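PDB 6TH0: acyl-CoA N-acyltransferases (NAT) superfamily protein from Arabidopsis thaliana, which probably transfers the acetyl group of acetyl-CoA to the N-terminal methionine of transmembrane proteins and to protein lysines. Local coordinates for residues Trp48-Arg53 against Lys113-Glu118; Glu62-Val67 against Gly101-Tyr106. One frame throughout, in Å; residues are numbered along the deposited sequence.

Contact 1 (Trp48-Arg53 against Lys113-Glu118). With ACO (acetyl coenzyme *a), chain C.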
ATOM      1  N   TRP A  48       4.703  -6.709   0.556  1.00 42.83           N
ATOM      2  CA  TRP A  48       6.138  -6.740   0.344  1.00 47.33           C
ATOM      3  C   TRP A  48       6.839  -6.166   1.563  1.00 46.62           C
ATOM      4  O   TRP A  48       6.375  -5.189   2.157  1.00 44.59           O
ATOM      5  CB  TRP A  48       6.531  -5.960  -0.907  1.00 50.17           C
ATOM      6  CG  TRP A  48       6.155  -6.659  -2.166  1.00 51.39           C
ATOM      7  CD1 TRP A  48       6.949  -7.481  -2.909  1.00 61.42           C
ATOM      8  CD2 TRP A  48       4.885  -6.613  -2.839  1.00 53.66           C
ATOM      9  NE1 TRP A  48       6.261  -7.941  -4.001  1.00 62.09           N
ATOM     10  CE2 TRP A  48       4.994  -7.418  -3.986  1.00 56.89           C
ATOM     11  CE3 TRP A  48       3.675  -5.961  -2.586  1.00 49.63           C
ATOM     12  CZ2 TRP A  48       3.933  -7.602  -4.883  1.00 60.41           C
ATOM     13  CZ3 TRP A  48       2.626  -6.131  -3.475  1.00 45.72           C
ATOM     14  CH2 TRP A  48       2.760  -6.957  -4.610  1.00 52.52           C
ATOM     15  N   ALA A  49       7.957  -6.770   1.924  1.00 44.62           N
ATOM     16  CA  ALA A  49       8.818  -6.266   2.975  1.00 49.12           C
ATOM     17  C   ALA A  49      10.099  -5.758   2.334  1.00 46.21           C
ATOM     18  O   ALA A  49      10.550  -6.282   1.315  1.00 46.19           O
ATOM     19  CB  ALA A  49       9.134  -7.355   4.007  1.00 49.57           C
ATOM     20  N   ALA A  50      10.652  -4.706   2.914  1.00 45.37           N
ATOM     21  CA  ALA A  50      12.000  -4.250   2.604  1.00 50.54           C
ATOM     22  C   ALA A  50      12.905  -4.668   3.749  1.00 45.92           C
ATOM     23  O   ALA A  50      12.549  -4.482   4.915  1.00 50.13           O
ATOM     24  CB  ALA A  50      12.047  -2.731   2.427  1.00 43.55           C
ATOM     25  N   VAL A  51      14.052  -5.257   3.422  1.00 48.24           N
ATOM     26  CA  VAL A  51      15.011  -5.685   4.430  1.00 52.81           C
ATOM     27  C   VAL A  51      16.406  -5.210   4.051  1.00 59.22           C
ATOM     28  O   VAL A  51      16.730  -5.035   2.872  1.00 56.93           O
ATOM     29  CB  VAL A  51      15.002  -7.223   4.615  1.00 57.48           C
ATOM     30  CG1 VAL A  51      13.601  -7.708   4.977  1.00 54.00           C
ATOM     31  CG2 VAL A  51      15.510  -7.921   3.350  1.00 62.24           C
ATOM     32  N   ASP A  52      17.222  -4.956   5.070  1.00 62.04           N
ATOM     33  CA  ASP A  52      18.648  -4.687   4.914  1.00 63.33           C
ATOM     34  C   ASP A  52      19.373  -5.871   5.550  1.00 70.73           C
ATOM     35  O   ASP A  52      19.628  -5.879   6.755  1.00 78.33           O
ATOM     36  CB  ASP A  52      19.035  -3.363   5.562  1.00 56.58           C
ATOM     37  CG  ASP A  52      20.517  -3.054   5.446  1.00 63.78           C
ATOM     38  OD1 ASP A  52      21.278  -3.853   4.861  1.00 67.84           O
ATOM     39  OD2 ASP A  52      20.923  -1.997   5.963  1.00 67.05           O
ATOM     40  N   ARG A  53      19.715  -6.875   4.737  1.00 78.84           N
ATOM     41  CA  ARG A  53      20.373  -8.050   5.297  1.00 86.76           C
ATOM     42  C   ARG A  53      21.787  -7.741   5.755  1.00 91.84           C
ATOM     43  O   ARG A  53      22.431  -8.596   6.375  1.00 94.29           O
ATOM     44  CB  ARG A  53      20.363  -9.206   4.295  1.00 92.74           C
ATOM     45  CG  ARG A  53      18.978  -9.822   4.124  1.00 87.91           C
ATOM     46  CD  ARG A  53      19.005 -11.150   3.380  1.00 89.12           C
ATOM     47  NE  ARG A  53      17.653 -11.582   3.037  1.00 81.71           N
ATOM     48  CZ  ARG A  53      17.091 -11.390   1.847  1.00 78.67           C
ATOM     49  NH1 ARG A  53      17.776 -10.784   0.884  1.00 75.90           N
ATOM     50  NH2 ARG A  53      15.852 -11.805   1.614  1.00 74.35           N
ATOM     51  N   LYS A 113       9.298   4.556  -2.486  1.00 41.40           N
ATOM     52  CA  LYS A 113       9.083   4.554  -3.924  1.00 40.29           C
ATOM     53  C   LYS A 113       9.235   3.148  -4.495  1.00 45.66           C
ATOM     54  O   LYS A 113       8.443   2.721  -5.344  1.00 49.93           O
ATOM     55  CB  LYS A 113      10.058   5.525  -4.587  1.00 42.36           C
ATOM     56  CG  LYS A 113       9.921   5.609  -6.094  1.00 53.60           C
ATOM     57  CD  LYS A 113      10.845   6.700  -6.647  1.00 65.30           C
ATOM     58  CE  LYS A 113      10.482   7.076  -8.074  1.00 76.72           C
ATOM     59  NZ  LYS A 113      10.713   5.960  -9.030  1.00 83.44           N
ATOM     60  N   ALA A 114      10.283   2.432  -4.079  1.00 45.13           N
ATOM     61  CA  ALA A 114      10.483   1.074  -4.581  1.00 49.65           C
ATOM     62  C   ALA A 114       9.359   0.144  -4.139  1.00 49.94           C
ATOM     63  O   ALA A 114       8.910  -0.711  -4.912  1.00 51.79           O
ATOM     64  CB  ALA A 114      11.837   0.531  -4.135  1.00 47.33           C
ATOM     65  N   LEU A 115       8.875   0.311  -2.910  1.00 44.83           N
ATOM     66  CA  LEU A 115       7.777  -0.530  -2.438  1.00 45.51           C
ATOM     67  C   LEU A 115       6.526  -0.317  -3.287  1.00 42.23           C
ATOM     68  O   LEU A 115       5.881  -1.280  -3.724  1.00 49.04           O
ATOM     69  CB  LEU A 115       7.501  -0.242  -0.955  1.00 43.55           C
ATOM     70  CG  LEU A 115       8.510  -0.826   0.044  1.00 44.50           C
ATOM     71  CD1 LEU A 115       8.352  -0.176   1.418  1.00 43.28           C
ATOM     72  CD2 LEU A 115       8.390  -2.351   0.166  1.00 46.57           C
ATOM     73  N   ILE A 116       6.168   0.942  -3.542  1.00 43.13           N
ATOM     74  CA  ILE A 116       5.035   1.218  -4.422  1.00 46.61           C
ATOM     75  C   ILE A 116       5.273   0.619  -5.800  1.00 53.00           C
ATOM     76  O   ILE A 116       4.371   0.014  -6.400  1.00 51.17           O
ATOM     77  CB  ILE A 116       4.789   2.731  -4.504  1.00 45.00           C
ATOM     78  CG1 ILE A 116       4.389   3.271  -3.130  1.00 39.51           C
ATOM     79  CG2 ILE A 116       3.719   3.033  -5.528  1.00 47.35           C
ATOM     80  CD1 ILE A 116       4.521   4.809  -3.063  1.00 40.56           C
ATOM     81  N   ASN A 117       6.499   0.752  -6.313  1.00 49.51           N
ATOM     82  CA  ASN A 117       6.826   0.174  -7.610  1.00 50.51           C
ATOM     83  C   ASN A 117       6.499  -1.318  -7.646  1.00 54.37           C
ATOM     84  O   ASN A 117       5.978  -1.832  -8.650  1.00 56.48           O
ATOM     85  CB  ASN A 117       8.305   0.426  -7.912  1.00 52.09           C
ATOM     86  CG  ASN A 117       8.693   0.004  -9.297  1.00 64.98           C
ATOM     87  OD1 ASN A 117       7.976   0.271 -10.256  1.00 70.09           O
ATOM     88  ND2 ASN A 117       9.835  -0.662  -9.419  1.00 74.68           N
ATOM     89  N   GLU A 118       6.795  -2.032  -6.557  1.00 53.88           N
ATOM     90  CA  GLU A 118       6.459  -3.452  -6.485  1.00 60.30           C
ATOM     91  C   GLU A 118       4.965  -3.676  -6.671  1.00 54.46           C
ATOM     92  O   GLU A 118       4.550  -4.610  -7.365  1.00 58.21           O
ATOM     93  CB  GLU A 118       6.914  -4.037  -5.148  1.00 62.19           C
ATOM     94  CG  GLU A 118       8.423  -4.055  -4.953  1.00 68.32           C
ATOM     95  CD  GLU A 118       9.127  -4.943  -5.957  1.00 77.01           C
ATOM     96  OE1 GLU A 118       8.490  -5.898  -6.436  1.00 80.78           O
ATOM     97  OE2 GLU A 118      10.306  -4.681  -6.282  1.00 80.75           O
TER
HETATM   98  N1A ACO C 301      18.861  11.299  -1.664  1.00 86.94           N
HETATM   99  C2A ACO C 301      18.092  12.289  -1.094  1.00 84.04           C
HETATM  100  N3A ACO C 301      16.759  12.413  -0.976  1.00 82.65           N
HETATM  101  C4A ACO C 301      16.089  11.334  -1.538  1.00 81.41           C
HETATM  102  C5A ACO C 301      16.747  10.228  -2.165  1.00 84.32           C
HETATM  103  C6A ACO C 301      18.154  10.257  -2.205  1.00 89.29           C
HETATM  104  N6A ACO C 301      18.841   9.226  -2.791  1.00 92.77           N
HETATM  105  N7A ACO C 301      15.821   9.289  -2.638  1.00 83.07           N
HETATM  106  C8A ACO C 301      14.626   9.817  -2.302  1.00 82.65           C
HETATM  107  N9A ACO C 301      14.733  11.043  -1.645  1.00 77.77           N
HETATM  108  C1B ACO C 301      13.650  11.896  -1.153  1.00 74.12           C
HETATM  109  C2B ACO C 301      12.370  11.935  -2.109  1.00 73.55           C
HETATM  110  O2B ACO C 301      12.580  12.821  -3.127  1.00 65.16           O
HETATM  111  C3B ACO C 301      11.419  12.545  -0.974  1.00 70.65           C
HETATM  112  O3B ACO C 301      11.818  13.821  -0.849  1.00 65.21           O
HETATM  113  P3B ACO C 301      10.450  14.957  -0.377  1.00 75.21           P
HETATM  114  O7A ACO C 301      10.342  14.479   1.047  1.00 77.77           O
HETATM  115  O8A ACO C 301      11.039  16.339  -0.600  1.00 83.68           O
HETATM  116  O9A ACO C 301       9.368  14.467  -1.310  1.00 80.56           O
HETATM  117  C4B ACO C 301      11.801  11.679   0.274  1.00 63.61           C
HETATM  118  O4B ACO C 301      13.230  11.384   0.144  1.00 69.38           O
HETATM  119  C5B ACO C 301      10.935  10.410   0.383  1.00 49.85           C
HETATM  120  O5B ACO C 301      10.971   9.662  -0.792  1.00 50.34           O
HETATM  121  P1A ACO C 301      11.228   8.080  -0.402  1.00 48.25           P
HETATM  122  O1A ACO C 301      12.544   7.943   0.269  1.00 52.07           O
HETATM  123  O2A ACO C 301      10.880   7.266  -1.616  1.00 46.78           O
HETATM  124  O3A ACO C 301      10.097   7.566   0.749  1.00 41.18           O
HETATM  125  P2A ACO C 301      10.688   7.116   2.154  1.00 47.50           P
HETATM  126  O4A ACO C 301      11.320   5.773   2.103  1.00 41.45           O
HETATM  127  O5A ACO C 301      11.340   8.225   2.938  1.00 48.41           O
HETATM  128  O6A ACO C 301       9.261   6.772   3.082  1.00 44.71           O
HETATM  129  CBP ACO C 301       7.022   7.349   3.748  1.00 41.62           C
HETATM  130  CCP ACO C 301       8.226   7.632   2.749  1.00 38.51           C
HETATM  131  CDP ACO C 301       6.491   5.970   3.431  1.00 41.74           C
HETATM  132  CEP ACO C 301       5.925   8.402   3.570  1.00 42.68           C
HETATM  133  CAP ACO C 301       7.649   7.412   5.166  1.00 44.31           C
HETATM  134  OAP ACO C 301       7.954   8.755   5.532  1.00 43.56           O
HETATM  135  C9P ACO C 301       6.762   6.851   6.274  1.00 38.23           C
HETATM  136  O9P ACO C 301       6.884   5.701   6.635  1.00 36.87           O
HETATM  137  N8P ACO C 301       5.879   7.702   6.906  1.00 39.09           N
HETATM  138  C7P ACO C 301       4.980   7.227   8.009  1.00 40.61           C
HETATM  139  C6P ACO C 301       3.973   6.243   7.488  1.00 39.70           C
HETATM  140  C5P ACO C 301       3.113   6.973   6.518  1.00 48.39           C
HETATM  141  O5P ACO C 301       2.762   8.137   6.632  1.00 50.27           O
HETATM  142  N4P ACO C 301       2.703   6.254   5.413  1.00 53.40           N
HETATM  143  C3P ACO C 301       1.877   6.990   4.458  1.00 61.53           C
HETATM  144  C2P ACO C 301       0.953   6.049   3.771  1.00 73.49           C
HETATM  145  S1P ACO C 301      -0.089   7.044   2.595  1.00 71.57           S
HETATM  146  C   ACO C 301      -1.403   7.421   3.754  1.00 80.95           C
HETATM  147  O   ACO C 301      -1.556   8.517   4.235  1.00 71.09           O
HETATM  148  CH3 ACO C 301      -2.259   6.331   4.146  1.00 81.07           C

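Contact 2 (Glu62-Val67 against Gly101-Tyr106). With ACO (acetyl coenzyme *a), chain C.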
ATOM      1  N   GLU A  62      15.015  -8.798   9.603  1.00 68.53           N
ATOM      2  CA  GLU A  62      13.927  -7.985  10.133  1.00 63.86           C
ATOM      3  C   GLU A  62      13.553  -6.888   9.146  1.00 60.41           C
ATOM      4  O   GLU A  62      14.422  -6.169   8.647  1.00 64.39           O
ATOM      5  CB  GLU A  62      14.336  -7.375  11.474  1.00 61.84           C
ATOM      6  CG  GLU A  62      13.217  -6.646  12.208  1.00 66.19           C
ATOM      7  CD  GLU A  62      13.702  -5.922  13.455  1.00 72.38           C
ATOM      8  OE1 GLU A  62      14.651  -5.118  13.344  1.00 73.61           O
ATOM      9  OE2 GLU A  62      13.146  -6.171  14.546  1.00 74.94           O
ATOM     10  N   LEU A  63      12.264  -6.761   8.842  1.00 52.11           N
ATOM     11  CA  LEU A  63      11.864  -5.778   7.842  1.00 53.46           C
ATOM     12  C   LEU A  63      12.059  -4.358   8.368  1.00 46.27           C
ATOM     13  O   LEU A  63      11.889  -4.084   9.560  1.00 52.90           O
ATOM     14  CB  LEU A  63      10.406  -5.994   7.417  1.00 50.97           C
ATOM     15  CG  LEU A  63       9.274  -5.818   8.433  1.00 47.65           C
ATOM     16  CD1 LEU A  63       8.845  -4.374   8.518  1.00 40.75           C
ATOM     17  CD2 LEU A  63       8.081  -6.700   8.055  1.00 52.38           C
ATOM     18  N   ILE A  64      12.437  -3.452   7.470  1.00 46.70           N
ATOM     19  CA  ILE A  64      12.538  -2.033   7.782  1.00 40.68           C
ATOM     20  C   ILE A  64      11.609  -1.194   6.906  1.00 41.29           C
ATOM     21  O   ILE A  64      11.607   0.037   6.988  1.00 40.95           O
ATOM     22  CB  ILE A  64      14.003  -1.556   7.693  1.00 46.50           C
ATOM     23  CG1 ILE A  64      14.657  -1.996   6.385  1.00 42.76           C
ATOM     24  CG2 ILE A  64      14.797  -2.125   8.861  1.00 48.73           C
ATOM     25  CD1 ILE A  64      14.223  -1.204   5.169  1.00 45.24           C
ATOM     26  N   GLY A  65      10.791  -1.849   6.094  1.00 42.52           N
ATOM     27  CA  GLY A  65       9.792  -1.164   5.296  1.00 38.19           C
ATOM     28  C   GLY A  65       8.759  -2.186   4.885  1.00 36.06           C
ATOM     29  O   GLY A  65       9.013  -3.390   4.916  1.00 41.12           O
ATOM     30  N   PHE A  66       7.572  -1.698   4.533  1.00 38.52           N
ATOM     31  CA  PHE A  66       6.493  -2.617   4.189  1.00 39.38           C
ATOM     32  C   PHE A  66       5.507  -1.898   3.284  1.00 39.64           C
ATOM     33  O   PHE A  66       5.405  -0.669   3.308  1.00 34.60           O
ATOM     34  CB  PHE A  66       5.775  -3.114   5.454  1.00 35.89           C
ATOM     35  CG  PHE A  66       5.171  -2.022   6.241  1.00 40.84           C
ATOM     36  CD1 PHE A  66       3.906  -1.549   5.932  1.00 40.73           C
ATOM     37  CD2 PHE A  66       5.899  -1.384   7.242  1.00 42.32           C
ATOM     38  CE1 PHE A  66       3.355  -0.482   6.637  1.00 39.63           C
ATOM     39  CE2 PHE A  66       5.354  -0.334   7.944  1.00 41.67           C
ATOM     40  CZ  PHE A  66       4.082   0.111   7.663  1.00 39.26           C
ATOM     41  N   VAL A  67       4.789  -2.671   2.469  1.00 39.72           N
ATOM     42  CA  VAL A  67       3.588  -2.185   1.800  1.00 38.75           C
ATOM     43  C   VAL A  67       2.590  -3.336   1.774  1.00 35.61           C
ATOM     44  O   VAL A  67       2.992  -4.489   1.598  1.00 40.65           O
ATOM     45  CB  VAL A  67       3.877  -1.685   0.373  1.00 41.98           C
ATOM     46  CG1 VAL A  67       4.395  -2.827  -0.493  1.00 41.62           C
ATOM     47  CG2 VAL A  67       2.634  -1.043  -0.237  1.00 38.86           C
ATOM     48  N   GLY A 101       5.003   2.006   4.886  1.00 36.86           N
ATOM     49  CA  GLY A 101       5.833   2.660   5.887  1.00 40.18           C
ATOM     50  C   GLY A 101       7.278   2.256   5.744  1.00 39.24           C
ATOM     51  O   GLY A 101       7.587   1.146   5.302  1.00 37.58           O
ATOM     52  N   VAL A 102       8.176   3.155   6.151  1.00 37.56           N
ATOM     53  CA  VAL A 102       9.612   2.906   6.204  1.00 38.44           C
ATOM     54  C   VAL A 102      10.094   3.382   7.576  1.00 36.12           C
ATOM     55  O   VAL A 102       9.637   4.420   8.063  1.00 37.11           O
ATOM     56  CB  VAL A 102      10.356   3.626   5.055  1.00 41.35           C
ATOM     57  CG1 VAL A 102      11.848   3.419   5.156  1.00 40.79           C
ATOM     58  CG2 VAL A 102       9.833   3.159   3.657  1.00 35.98           C
ATOM     59  N   VAL A 103      10.961   2.606   8.235  1.00 38.42           N
ATOM     60  CA  VAL A 103      11.408   3.050   9.553  1.00 46.06           C
ATOM     61  C   VAL A 103      12.188   4.359   9.407  1.00 41.42           C
ATOM     62  O   VAL A 103      12.925   4.581   8.440  1.00 39.44           O
ATOM     63  CB  VAL A 103      12.238   2.011  10.331  1.00 46.45           C
ATOM     64  CG1 VAL A 103      11.506   0.647  10.462  1.00 41.46           C
ATOM     65  CG2 VAL A 103      13.617   1.853   9.750  1.00 49.84           C
ATOM     66  N   GLU A 104      12.052   5.212  10.418  1.00 47.55           N
ATOM     67  CA  GLU A 104      12.516   6.593  10.338  1.00 46.36           C
ATOM     68  C   GLU A 104      13.965   6.687   9.847  1.00 42.98           C
ATOM     69  O   GLU A 104      14.283   7.483   8.957  1.00 48.53           O
ATOM     70  CB  GLU A 104      12.302   7.241  11.710  1.00 49.22           C
ATOM     71  CG  GLU A 104      12.021   8.725  11.691  1.00 53.02           C
ATOM     72  CD  GLU A 104      11.334   9.213  12.968  1.00 52.78           C
ATOM     73  OE1 GLU A 104      10.925   8.376  13.807  1.00 45.64           O
ATOM     74  OE2 GLU A 104      11.157  10.441  13.108  1.00 56.13           O
ATOM     75  N   THR A 105      14.858   5.863  10.392  1.00 42.02           N
ATOM     76  CA  THR A 105      16.264   5.986  10.016  1.00 44.26           C
ATOM     77  C   THR A 105      16.571   5.484   8.607  1.00 49.53           C
ATOM     78  O   THR A 105      17.709   5.635   8.154  1.00 50.16           O
ATOM     79  CB  THR A 105      17.142   5.260  11.034  1.00 52.54           C
ATOM     80  OG1 THR A 105      16.700   3.904  11.176  1.00 53.59           O
ATOM     81  CG2 THR A 105      17.063   5.959  12.385  1.00 49.18           C
ATOM     82  N   TYR A 106      15.613   4.877   7.908  1.00 49.40           N
ATOM     83  CA  TYR A 106      15.825   4.430   6.533  1.00 44.80           C
ATOM     84  C   TYR A 106      15.129   5.319   5.509  1.00 46.17           C
ATOM     85  O   TYR A 106      15.113   4.982   4.321  1.00 46.52           O
ATOM     86  CB  TYR A 106      15.359   2.975   6.359  1.00 45.99           C
ATOM     87  CG  TYR A 106      16.354   1.947   6.851  1.00 42.94           C
ATOM     88  CD1 TYR A 106      16.402   1.582   8.186  1.00 47.61           C
ATOM     89  CD2 TYR A 106      17.242   1.343   5.972  1.00 48.40           C
ATOM     90  CE1 TYR A 106      17.314   0.648   8.640  1.00 52.63           C
ATOM     91  CE2 TYR A 106      18.162   0.410   6.416  1.00 53.16           C
ATOM     92  CZ  TYR A 106      18.190   0.064   7.753  1.00 55.68           C
ATOM     93  OH  TYR A 106      19.097  -0.869   8.206  1.00 57.33           O
TER
HETATM   94  N1A ACO C 301      18.861  11.299  -1.664  1.00 86.94           N
HETATM   95  C2A ACO C 301      18.092  12.289  -1.094  1.00 84.04           C
HETATM   96  N3A ACO C 301      16.759  12.413  -0.976  1.00 82.65           N
HETATM   97  C4A ACO C 301      16.089  11.334  -1.538  1.00 81.41           C
HETATM   98  C5A ACO C 301      16.747  10.228  -2.165  1.00 84.32           C
HETATM   99  C6A ACO C 301      18.154  10.257  -2.205  1.00 89.29           C
HETATM  100  N6A ACO C 301      18.841   9.226  -2.791  1.00 92.77           N
HETATM  101  N7A ACO C 301      15.821   9.289  -2.638  1.00 83.07           N
HETATM  102  C8A ACO C 301      14.626   9.817  -2.302  1.00 82.65           C
HETATM  103  N9A ACO C 301      14.733  11.043  -1.645  1.00 77.77           N
HETATM  104  C1B ACO C 301      13.650  11.896  -1.153  1.00 74.12           C
HETATM  105  C2B ACO C 301      12.370  11.935  -2.109  1.00 73.55           C
HETATM  106  O2B ACO C 301      12.580  12.821  -3.127  1.00 65.16           O
HETATM  107  C3B ACO C 301      11.419  12.545  -0.974  1.00 70.65           C
HETATM  108  O3B ACO C 301      11.818  13.821  -0.849  1.00 65.21           O
HETATM  109  P3B ACO C 301      10.450  14.957  -0.377  1.00 75.21           P
HETATM  110  O7A ACO C 301      10.342  14.479   1.047  1.00 77.77           O
HETATM  111  O8A ACO C 301      11.039  16.339  -0.600  1.00 83.68           O
HETATM  112  O9A ACO C 301       9.368  14.467  -1.310  1.00 80.56           O
HETATM  113  C4B ACO C 301      11.801  11.679   0.274  1.00 63.61           C
HETATM  114  O4B ACO C 301      13.230  11.384   0.144  1.00 69.38           O
HETATM  115  C5B ACO C 301      10.935  10.410   0.383  1.00 49.85           C
HETATM  116  O5B ACO C 301      10.971   9.662  -0.792  1.00 50.34           O
HETATM  117  P1A ACO C 301      11.228   8.080  -0.402  1.00 48.25           P
HETATM  118  O1A ACO C 301      12.544   7.943   0.269  1.00 52.07           O
HETATM  119  O2A ACO C 301      10.880   7.266  -1.616  1.00 46.78           O
HETATM  120  O3A ACO C 301      10.097   7.566   0.749  1.00 41.18           O
HETATM  121  P2A ACO C 301      10.688   7.116   2.154  1.00 47.50           P
HETATM  122  O4A ACO C 301      11.320   5.773   2.103  1.00 41.45           O
HETATM  123  O5A ACO C 301      11.340   8.225   2.938  1.00 48.41           O
HETATM  124  O6A ACO C 301       9.261   6.772   3.082  1.00 44.71           O
HETATM  125  CBP ACO C 301       7.022   7.349   3.748  1.00 41.62           C
HETATM  126  CCP ACO C 301       8.226   7.632   2.749  1.00 38.51           C
HETATM  127  CDP ACO C 301       6.491   5.970   3.431  1.00 41.74           C
HETATM  128  CEP ACO C 301       5.925   8.402   3.570  1.00 42.68           C
HETATM  129  CAP ACO C 301       7.649   7.412   5.166  1.00 44.31           C
HETATM  130  OAP ACO C 301       7.954   8.755   5.532  1.00 43.56           O
HETATM  131  C9P ACO C 301       6.762   6.851   6.274  1.00 38.23           C
HETATM  132  O9P ACO C 301       6.884   5.701   6.635  1.00 36.87           O
HETATM  133  N8P ACO C 301       5.879   7.702   6.906  1.00 39.09           N
HETATM  134  C7P ACO C 301       4.980   7.227   8.009  1.00 40.61           C
HETATM  135  C6P ACO C 301       3.973   6.243   7.488  1.00 39.70           C
HETATM  136  C5P ACO C 301       3.113   6.973   6.518  1.00 48.39           C
HETATM  137  O5P ACO C 301       2.762   8.137   6.632  1.00 50.27           O
HETATM  138  N4P ACO C 301       2.703   6.254   5.413  1.00 53.40           N
HETATM  139  C3P ACO C 301       1.877   6.990   4.458  1.00 61.53           C
HETATM  140  C2P ACO C 301       0.953   6.049   3.771  1.00 73.49           C
HETATM  141  S1P ACO C 301      -0.089   7.044   2.595  1.00 71.57           S
HETATM  142  C   ACO C 301      -1.403   7.421   3.754  1.00 80.95           C
HETATM  143  O   ACO C 301      -1.556   8.517   4.235  1.00 71.09           O
HETATM  144  CH3 ACO C 301      -2.259   6.331   4.146  1.00 81.07           C

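Contact 1 (Trp48-Arg53 against Lys113-Glu118)
W48 on strand 48-52 and L115 on helix 113-118 are the nearest CA pair, 7.0 Å apart. The two axes come within 9.3 Å. The helix packs against the strand, running roughly antiparallel to it at 148°. The CB atoms of W48 and A50 both point toward the helix. L115 answers with one methyl: its CD2 sits 4.2 Å from W48 CB and 4.3 Å from A50 CB. The same methyl rests on the strand backbone, 4.0 Å from W48 O. E118 takes the indole. Its CB stands over the five-membered ring, 3.9 Å from the centroid and 3° off the normal, a CH-pi contact. The E118 chain bends at chi2 beside the indole, and OE1 lies 3.9 Å from W48 NE1 without a hydrogen bond. The carboxylate plane is turned 41° from the ring. The rings of W48 and Y122 also meet, at a steep angle. An alanine at W48 would probably leave E118 CB without its aromatic face and open a gap beside E118, where the indole had lain. At the other end of the helical segment, K113 N donates a hydrogen bond to O2A of acetyl-CoA, 3.3 Å away. This is the GNAT acetyltransferase domain of a longer protein: the helix that follows the central strand packs on the sheet, and its N-terminal part binds the pyrophosphate of the cofactor.

Contact 2 (Glu62-Val67 against Gly101-Tyr106)
I64 CG1 meets the Y106 ring because a chi1 of 50° places it between the backbone N and the carbonyl carbon, over the centre of that ring. I64 CG1 stands 4.1 Å from the ring centroid, almost on the normal, as a CH-pi contact. I64 CG2 reaches the CE1 side of the same ring, and CD1 lies near CD2. The two side chains cross at about a right angle. I64 CB also touches V103 CG2 at 4.0 Å.

F66 likewise has CG between the backbone N and the carbonyl carbon (chi1 60°), which goes with its ring lying against the backbone of G101. G101 CA is 3.9 Å from the ring centroid, and G101 N is also over this face, toward the rim. The glycine matters here, since a CB at this position would clash with F66 CZ.

The backbones pair antiparallel. F66 and G101 form a hydrogen-bonded pair: F66 N donates to G101 O at 2.9 Å, and G101 N donates to F66 O at 3.1 Å. G65 and V102 form the adjacent non-hydrogen-bonded pair. Beyond it, V103 N donates to I64 O at 2.9 Å in a nearly straight bond (170°). V102 N is left to the cofactor and donates to O9P of acetyl-CoA at 2.9 Å.

Y106 OH is hydrogen-bonded to D52. I64 and G65 form a classic beta bulge opposite A50 of strand 45-52. On one side of the sheet helix 16-26 packs on F66 and V103 through I22. On the other, helix 111-123 meets V102 through I111 and A112, and V67 through V119.

The centres of contacts 1 and 2 are about 8 Å apart, and contact 2 is nested within the loop closed by contact 1. Strands 45-52 and 63-73 are neighbours in one sheet. A50 O and I64 N are 2.8 Å apart, and A50 N and G65 O 2.9 Å, both probable hydrogen bonds. L115 of contact 1 packs against contact 2, with CD1 3.5 Å from F66 O. The nearest side-chain atoms of L115 and V102 are also about 4 Å apart. The segments 101-106 and 113-118 hold different parts of acetyl-CoA: the strand bonds a carbonyl of the pantetheine arm, the helix a phosphate oxygen.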